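Local coordinates for protein ATP-citrate lyase beta-subunit (Chlorobium limicola, PDB 6HXJ) that probably takes part, in an enzyme assembly, in the ATP- and CoA-dependent cleavage of citrate to oxaloacetate and acetyl-CoA, at residues E144-I148 with E149-E153; A158-E161 with G162-E166; G293-D297 with W298-A302; R384-M388 with T389-D393. All coordinates share one frame; numbering follows the deposited sequence.

Contact 1: E144-I148 with E149-E153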
# COMPACT_ATOMS: atom_id res chain seq x y z
N GLU A 144 37.52 -25.20 48.98
CA GLU A 144 37.54 -25.73 50.34
C GLU A 144 38.76 -25.11 51.04
O GLU A 144 39.67 -25.83 51.50
CB GLU A 144 37.60 -27.27 50.32
CG GLU A 144 36.38 -27.95 49.72
CD GLU A 144 36.60 -29.40 49.32
OE1 GLU A 144 36.71 -30.26 50.23
OE2 GLU A 144 36.67 -29.69 48.10
N ASN A 145 38.79 -23.77 51.08
CA ASN A 145 39.88 -22.94 51.61
C ASN A 145 40.07 -23.08 53.14
O ASN A 145 39.08 -23.07 53.87
CB ASN A 145 39.71 -21.48 51.18
CG ASN A 145 39.78 -21.24 49.69
OD1 ASN A 145 39.98 -22.15 48.86
ND2 ASN A 145 39.60 -19.99 49.31
N PRO A 146 41.34 -23.26 53.62
CA PRO A 146 41.55 -23.46 55.06
C PRO A 146 41.22 -22.25 55.91
O PRO A 146 41.16 -21.13 55.41
CB PRO A 146 43.03 -23.86 55.18
CG PRO A 146 43.68 -23.37 53.94
CD PRO A 146 42.61 -23.31 52.87
N THR A 147 40.98 -22.49 57.20
CA THR A 147 40.69 -21.42 58.16
C THR A 147 42.00 -20.81 58.62
O THR A 147 43.06 -21.41 58.40
CB THR A 147 39.88 -21.94 59.35
OG1 THR A 147 40.68 -22.79 60.18
CG2 THR A 147 38.59 -22.63 58.93
N ILE A 148 41.94 -19.64 59.28
CA ILE A 148 43.16 -18.98 59.74
C ILE A 148 43.95 -19.88 60.70
O ILE A 148 45.15 -19.99 60.50
CB ILE A 148 42.91 -17.56 60.28
CG1 ILE A 148 42.57 -16.62 59.09
CG2 ILE A 148 44.14 -17.00 61.04
CD1 ILE A 148 41.97 -15.32 59.45
N GLU A 149 43.28 -20.59 61.63
CA GLU A 149 43.94 -21.48 62.58
C GLU A 149 44.76 -22.56 61.91
O GLU A 149 45.92 -22.77 62.28
CB GLU A 149 42.96 -22.08 63.59
CG GLU A 149 41.48 -21.91 63.27
CD GLU A 149 40.91 -20.50 63.27
OE1 GLU A 149 40.29 -20.12 62.25
OE2 GLU A 149 41.11 -19.76 64.27
N GLN A 150 44.19 -23.22 60.89
CA GLN A 150 44.90 -24.25 60.12
C GLN A 150 46.20 -23.67 59.57
O GLN A 150 47.25 -24.31 59.68
CB GLN A 150 44.04 -24.74 58.95
CG GLN A 150 42.74 -25.39 59.37
CD GLN A 150 42.03 -26.01 58.19
OE1 GLN A 150 41.01 -25.51 57.71
NE2 GLN A 150 42.54 -27.14 57.70
N LEU A 151 46.09 -22.49 58.95
CA LEU A 151 47.23 -21.78 58.41
C LEU A 151 48.21 -21.45 59.52
O LEU A 151 49.40 -21.65 59.34
CB LEU A 151 46.76 -20.55 57.64
CG LEU A 151 45.97 -20.89 56.35
CD1 LEU A 151 45.31 -19.69 55.77
CD2 LEU A 151 46.81 -21.66 55.33
N THR A 152 47.71 -21.03 60.70
CA THR A 152 48.57 -20.78 61.85
C THR A 152 49.29 -22.07 62.24
O THR A 152 50.50 -22.05 62.43
CB THR A 152 47.87 -20.07 63.03
OG1 THR A 152 47.22 -20.99 63.89
CG2 THR A 152 46.94 -18.96 62.61
N GLU A 153 48.57 -23.21 62.28
CA GLU A 153 49.16 -24.52 62.57
C GLU A 153 50.18 -24.86 61.51
O GLU A 153 51.25 -25.37 61.84
CB GLU A 153 48.07 -25.61 62.62
CG GLU A 153 48.54 -27.06 62.66
CD GLU A 153 47.61 -28.01 61.94
OE1 GLU A 153 47.61 -28.00 60.68
OE2 GLU A 153 46.89 -28.77 62.62
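L151 N reaches back to T147 O (3.3 Å) and T152 N to I148 O (2.8 Å), two i-to-i+4 bonds that turn the chain arriving from strand 136-141 into helix 148-158. The side chain of Q150 comes back over this first turn: held beyond CG in an extended form, it brings OE1 to the backbone N of T147 (3.1 Å). The N-H points almost straight at the oxygen, 166°, but from above the amide plane. T147 OG1 makes a weak bond to E149 OE1. P146 sets its ring carbon CG against L151 CD2 (3.8 Å), while L151 also packs on S173 and I176 of helix 163-181. Further along, T152 OG1 bonds E149 O (2.7 Å) on a lone pair in the carbonyl plane, so that oxygen takes both this hydroxyl and E153 N; T152 CG2 lies by I148 CG2. With an alanine at T152, E149 O would probably lose its hydroxyl donor, keeping the bond from E153 N, and I148 CG2 its methyl neighbour. With T147 as N-cap, P146 and L151 form a hydrophobic staple, and the Q150 bond supplies one half of a capping box.

Contact 2: A158-E161 with G162-E166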
# COMPACT_ATOMS: atom_id res chain seq x y z
N ALA A 158 56.13 -25.30 60.41
CA ALA A 158 57.34 -24.80 59.77
C ALA A 158 58.39 -24.37 60.80
O ALA A 158 59.57 -24.60 60.57
CB ALA A 158 57.00 -23.66 58.83
N GLY A 159 57.94 -23.80 61.92
CA GLY A 159 58.81 -23.34 62.99
C GLY A 159 58.42 -21.98 63.53
O GLY A 159 59.13 -21.43 64.37
N PHE A 160 57.28 -21.43 63.07
CA PHE A 160 56.77 -20.12 63.50
C PHE A 160 56.14 -20.19 64.89
O PHE A 160 55.32 -21.06 65.16
CB PHE A 160 55.80 -19.54 62.46
CG PHE A 160 56.46 -19.23 61.14
CD1 PHE A 160 56.50 -20.18 60.12
CD2 PHE A 160 57.07 -18.00 60.92
CE1 PHE A 160 57.14 -19.91 58.91
CE2 PHE A 160 57.70 -17.73 59.71
CZ PHE A 160 57.73 -18.69 58.71
N GLU A 161 56.54 -19.28 65.77
CA GLU A 161 56.06 -19.26 67.15
C GLU A 161 55.12 -18.13 67.53
O GLU A 161 55.37 -16.97 67.17
CB GLU A 161 57.25 -19.11 68.11
CG GLU A 161 58.25 -20.25 67.99
CD GLU A 161 59.71 -19.82 67.92
OE1 GLU A 161 60.25 -19.36 68.95
OE2 GLU A 161 60.32 -19.98 66.84
N GLY A 162 54.06 -18.49 68.25
CA GLY A 162 53.03 -17.61 68.80
C GLY A 162 52.47 -16.53 67.88
O GLY A 162 51.81 -16.85 66.89
N GLU A 163 52.77 -15.25 68.22
CA GLU A 163 52.35 -14.03 67.52
C GLU A 163 52.68 -13.98 66.04
O GLU A 163 51.87 -13.45 65.28
CB GLU A 163 52.91 -12.77 68.20
CG GLU A 163 51.85 -11.96 68.93
CD GLU A 163 52.32 -11.07 70.08
OE1 GLU A 163 53.36 -10.39 69.93
OE2 GLU A 163 51.62 -11.03 71.12
N ILE A 164 53.83 -14.51 65.60
CA ILE A 164 54.16 -14.44 64.17
C ILE A 164 53.40 -15.49 63.37
O ILE A 164 53.06 -15.26 62.22
CB ILE A 164 55.70 -14.59 64.01
CG1 ILE A 164 56.48 -13.85 65.10
CG2 ILE A 164 56.19 -14.18 62.62
CD1 ILE A 164 57.28 -14.75 65.99
N ALA A 165 53.18 -16.66 63.98
CA ALA A 165 52.52 -17.79 63.33
C ALA A 165 51.16 -17.37 62.89
O ALA A 165 50.82 -17.57 61.73
CB ALA A 165 52.42 -18.96 64.28
N GLU A 166 50.39 -16.74 63.79
CA GLU A 166 49.07 -16.22 63.48
C GLU A 166 49.20 -15.22 62.35
O GLU A 166 48.49 -15.33 61.36
CB GLU A 166 48.46 -15.55 64.71
CG GLU A 166 48.34 -16.48 65.91
CD GLU A 166 47.82 -15.84 67.18
OE1 GLU A 166 46.71 -15.27 67.15
OE2 GLU A 166 48.51 -15.94 68.23
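F160 and E161 meet G162, I164 and A165 across the short helix-loop-helix connection that leads from helix 148-158 into helix 163-181, within the ATP-grasp part of the chain. The first helix is left at G159, whose positive phi turns the backbone out of its helical course. K122 NZ bonds G159 O and forms a salt bridge with E161 OE2, while the F160 ring makes an edge-to-face stack with F105, which ties the connection to the antiparallel sheet.

G162, the N-cap of the next helix, has no side chain with which to cap; its phi and psi of 45° and -112°, followed by a helical E163, are close to those of a type II' turn. Its carbonyl O accepts weak bonds from A165 N and E166 N as the helix gets under way. E163 points away from the preceding segment and touches M199. I164 closes the turn with a weak bond from its N to E161 O (3.3 Å). The two branches of its side chain part company: CD1 lies near that same carbonyl oxygen, whereas CG2, anti to the backbone N, reaches the F160 ring at CD2 (4.3 Å), a loose and oblique approach. The A165 methyl packs beside F160 CB, at the root of the aromatic side chain, and also touches A155 and K156 of the first helix. A165 CB stands 3.9 Å from F160 CB and 3.7 Å from F160 O.

Contact 3: G293-D297 with W298-A302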
# COMPACT_ATOMS: atom_id res chain seq x y z
N GLY A 293 42.03 -22.71 13.30
CA GLY A 293 40.67 -22.29 13.59
C GLY A 293 39.99 -21.56 12.46
O GLY A 293 39.22 -20.62 12.72
N ASP A 294 40.25 -22.00 11.20
CA ASP A 294 39.74 -21.40 9.95
C ASP A 294 39.98 -19.87 9.94
O ASP A 294 39.02 -19.09 10.06
CB ASP A 294 38.25 -21.79 9.68
CG ASP A 294 37.80 -21.68 8.22
OD1 ASP A 294 38.67 -21.43 7.33
OD2 ASP A 294 36.59 -21.89 7.96
N PRO A 295 41.25 -19.44 9.96
CA PRO A 295 41.50 -18.00 9.97
C PRO A 295 41.16 -17.39 8.59
O PRO A 295 41.01 -18.11 7.60
CB PRO A 295 42.98 -17.90 10.36
CG PRO A 295 43.59 -19.16 9.88
CD PRO A 295 42.52 -20.20 9.81
N ALA A 296 40.96 -16.05 8.57
CA ALA A 296 40.62 -15.29 7.36
C ALA A 296 41.79 -15.29 6.38
O ALA A 296 42.95 -15.27 6.82
CB ALA A 296 40.25 -13.88 7.73
N ASP A 297 41.50 -15.37 5.08
CA ASP A 297 42.58 -15.45 4.07
C ASP A 297 43.56 -14.29 4.25
O ASP A 297 44.77 -14.56 4.28
CB ASP A 297 42.04 -15.47 2.65
CG ASP A 297 40.81 -14.61 2.49
OD1 ASP A 297 40.36 -14.07 3.50
OD2 ASP A 297 40.31 -14.50 1.37
N TRP A 298 43.06 -13.06 4.35
CA TRP A 298 43.99 -11.93 4.48
C TRP A 298 45.00 -12.12 5.62
O TRP A 298 46.17 -11.79 5.44
CB TRP A 298 43.22 -10.62 4.60
CG TRP A 298 42.33 -10.53 5.80
CD1 TRP A 298 41.01 -10.86 5.88
CD2 TRP A 298 42.70 -10.02 7.09
NE1 TRP A 298 40.53 -10.57 7.14
CE2 TRP A 298 41.55 -10.05 7.90
CE3 TRP A 298 43.91 -9.54 7.64
CZ2 TRP A 298 41.56 -9.60 9.23
CZ3 TRP A 298 43.91 -9.08 8.95
CH2 TRP A 298 42.75 -9.13 9.73
N ALA A 299 44.56 -12.65 6.78
CA ALA A 299 45.45 -12.90 7.92
C ALA A 299 46.51 -13.96 7.56
O ALA A 299 47.67 -13.86 7.98
CB ALA A 299 44.61 -13.35 9.11
N VAL A 300 46.09 -14.96 6.79
CA VAL A 300 46.93 -16.05 6.31
C VAL A 300 47.92 -15.45 5.30
O VAL A 300 49.09 -15.79 5.35
CB VAL A 300 46.12 -17.21 5.69
CG1 VAL A 300 47.03 -18.32 5.19
CG2 VAL A 300 45.12 -17.78 6.70
N GLU A 301 47.45 -14.53 4.42
CA GLU A 301 48.26 -13.83 3.42
C GLU A 301 49.30 -12.97 4.15
O GLU A 301 50.48 -12.96 3.76
CB GLU A 301 47.36 -12.98 2.51
CG GLU A 301 48.04 -12.35 1.31
CD GLU A 301 47.12 -11.62 0.35
OE1 GLU A 301 47.65 -10.99 -0.60
OE2 GLU A 301 45.88 -11.71 0.51
N ALA A 302 48.88 -12.31 5.25
CA ALA A 302 49.73 -11.47 6.09
C ALA A 302 50.87 -12.33 6.66
O ALA A 302 52.04 -11.92 6.61
CB ALA A 302 48.89 -10.87 7.22
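A hydrophobic staple between P295 and V300 marks the start of helix 297-309, where the chain leaves strand 287-292 of the mixed sheet in the citrate-binding domain. The ring carbon P295 CG rests on V300 CG2 (3.8 Å), and both residues also pack on T331 of helix 328-344. A296 is the N-cap; its carbonyl O receives V300 N at 3.2 Å. D297 CG sits between its own backbone N and carbonyl carbon, which lets OD1 reach forward to W298 N, a weak bond of 3.0 Å, while a basic side chain of a neighbouring subunit packs on the aspartate. W298 CG takes the same position (chi1 62°), swinging the pyrrole side of the indole back to A296 CB, 3.4 Å from NE1. A299 CB covers one indole face near the rim, and NE1 is hydrogen-bonded to the backbone of a neighbouring subunit. Were W298 replaced by alanine, that backbone group would probably lose its indole N-H partner, and A296 CB and A299 CB the ring against them. Just before the staple, G293 N is hydrogen-bonded to a bound citrate anion, probably from the crystallisation liquor. The helix continues with E301 N donating to D297 O (2.7 Å).

Contact 4: R384-M388 with T389-D393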
# COMPACT_ATOMS: atom_id res chain seq x y z
N ARG A 384 47.66 -36.23 1.33
CA ARG A 384 47.65 -37.06 2.54
C ARG A 384 48.47 -38.36 2.46
O ARG A 384 48.96 -38.81 3.49
CB ARG A 384 46.21 -37.40 2.90
CG ARG A 384 45.41 -38.00 1.76
CD ARG A 384 43.98 -37.61 1.86
NE ARG A 384 43.40 -38.30 3.00
CZ ARG A 384 42.48 -37.79 3.79
NH1 ARG A 384 41.99 -36.58 3.55
NH2 ARG A 384 42.02 -38.49 4.81
N SER A 385 48.61 -38.96 1.24
CA SER A 385 49.39 -40.19 1.02
C SER A 385 50.87 -40.04 1.44
O SER A 385 51.49 -41.01 1.92
CB SER A 385 49.26 -40.68 -0.42
OG SER A 385 49.53 -39.64 -1.34
N MET A 386 51.41 -38.81 1.32
CA MET A 386 52.75 -38.41 1.77
C MET A 386 52.66 -38.25 3.30
O MET A 386 51.92 -37.37 3.75
CB MET A 386 53.13 -37.08 1.09
CG MET A 386 54.30 -36.33 1.74
SD MET A 386 55.90 -37.20 1.73
CE MET A 386 56.29 -37.13 -0.05
N PRO A 387 53.35 -39.09 4.13
CA PRO A 387 53.28 -38.92 5.59
C PRO A 387 53.59 -37.46 5.91
O PRO A 387 54.39 -36.84 5.22
CB PRO A 387 54.24 -40.00 6.12
CG PRO A 387 54.28 -41.00 5.05
CD PRO A 387 54.24 -40.22 3.78
N MET A 388 52.87 -36.90 6.90
CA MET A 388 52.88 -35.49 7.32
C MET A 388 54.24 -34.75 7.32
O MET A 388 54.41 -33.80 6.54
CB MET A 388 52.29 -35.33 8.73
CG MET A 388 51.78 -33.93 9.00
SD MET A 388 51.11 -33.63 10.63
CE MET A 388 52.56 -33.49 11.63
N THR A 389 55.18 -35.17 8.20
CA THR A 389 56.50 -34.56 8.39
C THR A 389 57.54 -35.14 7.43
O THR A 389 58.73 -34.83 7.59
CB THR A 389 56.95 -34.66 9.85
OG1 THR A 389 56.81 -36.02 10.27
CG2 THR A 389 56.15 -33.75 10.79
N ASP A 390 57.13 -35.97 6.44
CA ASP A 390 58.11 -36.56 5.52
C ASP A 390 58.51 -35.62 4.39
O ASP A 390 59.46 -35.92 3.68
CB ASP A 390 57.69 -37.93 5.00
CG ASP A 390 57.91 -39.05 6.02
OD1 ASP A 390 58.25 -38.74 7.20
OD2 ASP A 390 57.76 -40.23 5.64
N ILE A 391 57.87 -34.44 4.29
CA ILE A 391 58.29 -33.41 3.33
C ILE A 391 59.57 -32.73 3.83
O ILE A 391 60.34 -32.24 3.01
CB ILE A 391 57.19 -32.39 2.94
CG1 ILE A 391 56.50 -31.75 4.18
CG2 ILE A 391 56.19 -33.04 1.98
CD1 ILE A 391 55.70 -30.46 3.89
N VAL A 392 59.81 -32.76 5.16
CA VAL A 392 61.01 -32.22 5.81
C VAL A 392 62.24 -33.01 5.33
O VAL A 392 63.29 -32.42 5.13
CB VAL A 392 60.83 -32.22 7.36
CG1 VAL A 392 62.15 -31.99 8.09
CG2 VAL A 392 59.78 -31.20 7.81
N ASP A 393 62.08 -34.32 5.09
CA ASP A 393 63.16 -35.19 4.61
C ASP A 393 63.53 -34.82 3.18
O ASP A 393 64.70 -34.57 2.88
CB ASP A 393 62.76 -36.68 4.70
CG ASP A 393 62.26 -37.20 6.06
OD1 ASP A 393 62.27 -36.42 7.05
OD2 ASP A 393 61.84 -38.38 6.13
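M386 folds its side chain over the turn that brings P387 and D390 together, and its first two torsions decide what it touches. CG stands anti to the backbone N (chi1 163°), which sets it 3.8 Å from I391 CG2; the bend at chi2 (63°) then lays SD beside D390 CB, also at 3.8 Å. One thioether chain thus spans two successive residues, with its methylene on the aliphatic partner and its sulfur at the base of the aspartate.

OD2 of D390 comes alongside the P387 ring, 3.6 Å from both CB and CG. These are van der Waals contacts of a carboxylate oxygen with ring carbons. The backbone closes through D390 N to P387 O (3.1 Å), the donor standing well above the carbonyl plane. M388 behaves differently from M386. Its chain runs extended as far as SD and bends only at chi3 (77°), which returns the terminal CE to T389 CG2 at 3.7 Å. F273 packs on M388, and Y274 and A277 on T389, so this pair faces helix 268-280; an aromatic side chain of a neighbouring subunit also lies on M388. R356 bonds the carbonyls of R384 (through NH2) and M386 (through NE).

The backbone angles of M388 and T389 approximate a distorted type I turn, closed by the P387-D390 bond. This beta turn joins strand 378-382, outermost within this chain in the domain's mixed sheet, to the C-terminal helix 391-397.

Contacts 1 and 2 bracket one helix, 148-158, the first at its start and the second at its end; their centres are 13 Å apart and they touch, T152 CG2 packing 3.6 Å from E166 CA. Both lie in the ATP-grasp region, on the other side of the chain's centre from contacts 3 and 4, with contact 1 about 51 Å from contact 3 between centres. Contacts 3 and 4 share the citrate-binding domain, their centres 23 Å and nearest atoms about 14 Å apart. Contact 3 is the nearer to ligand: the P295 side chain is about 6 Å from bound citrate and about 10 Å from coenzyme A, while the M388 side chain of contact 4 is about 9 Å from a citrate.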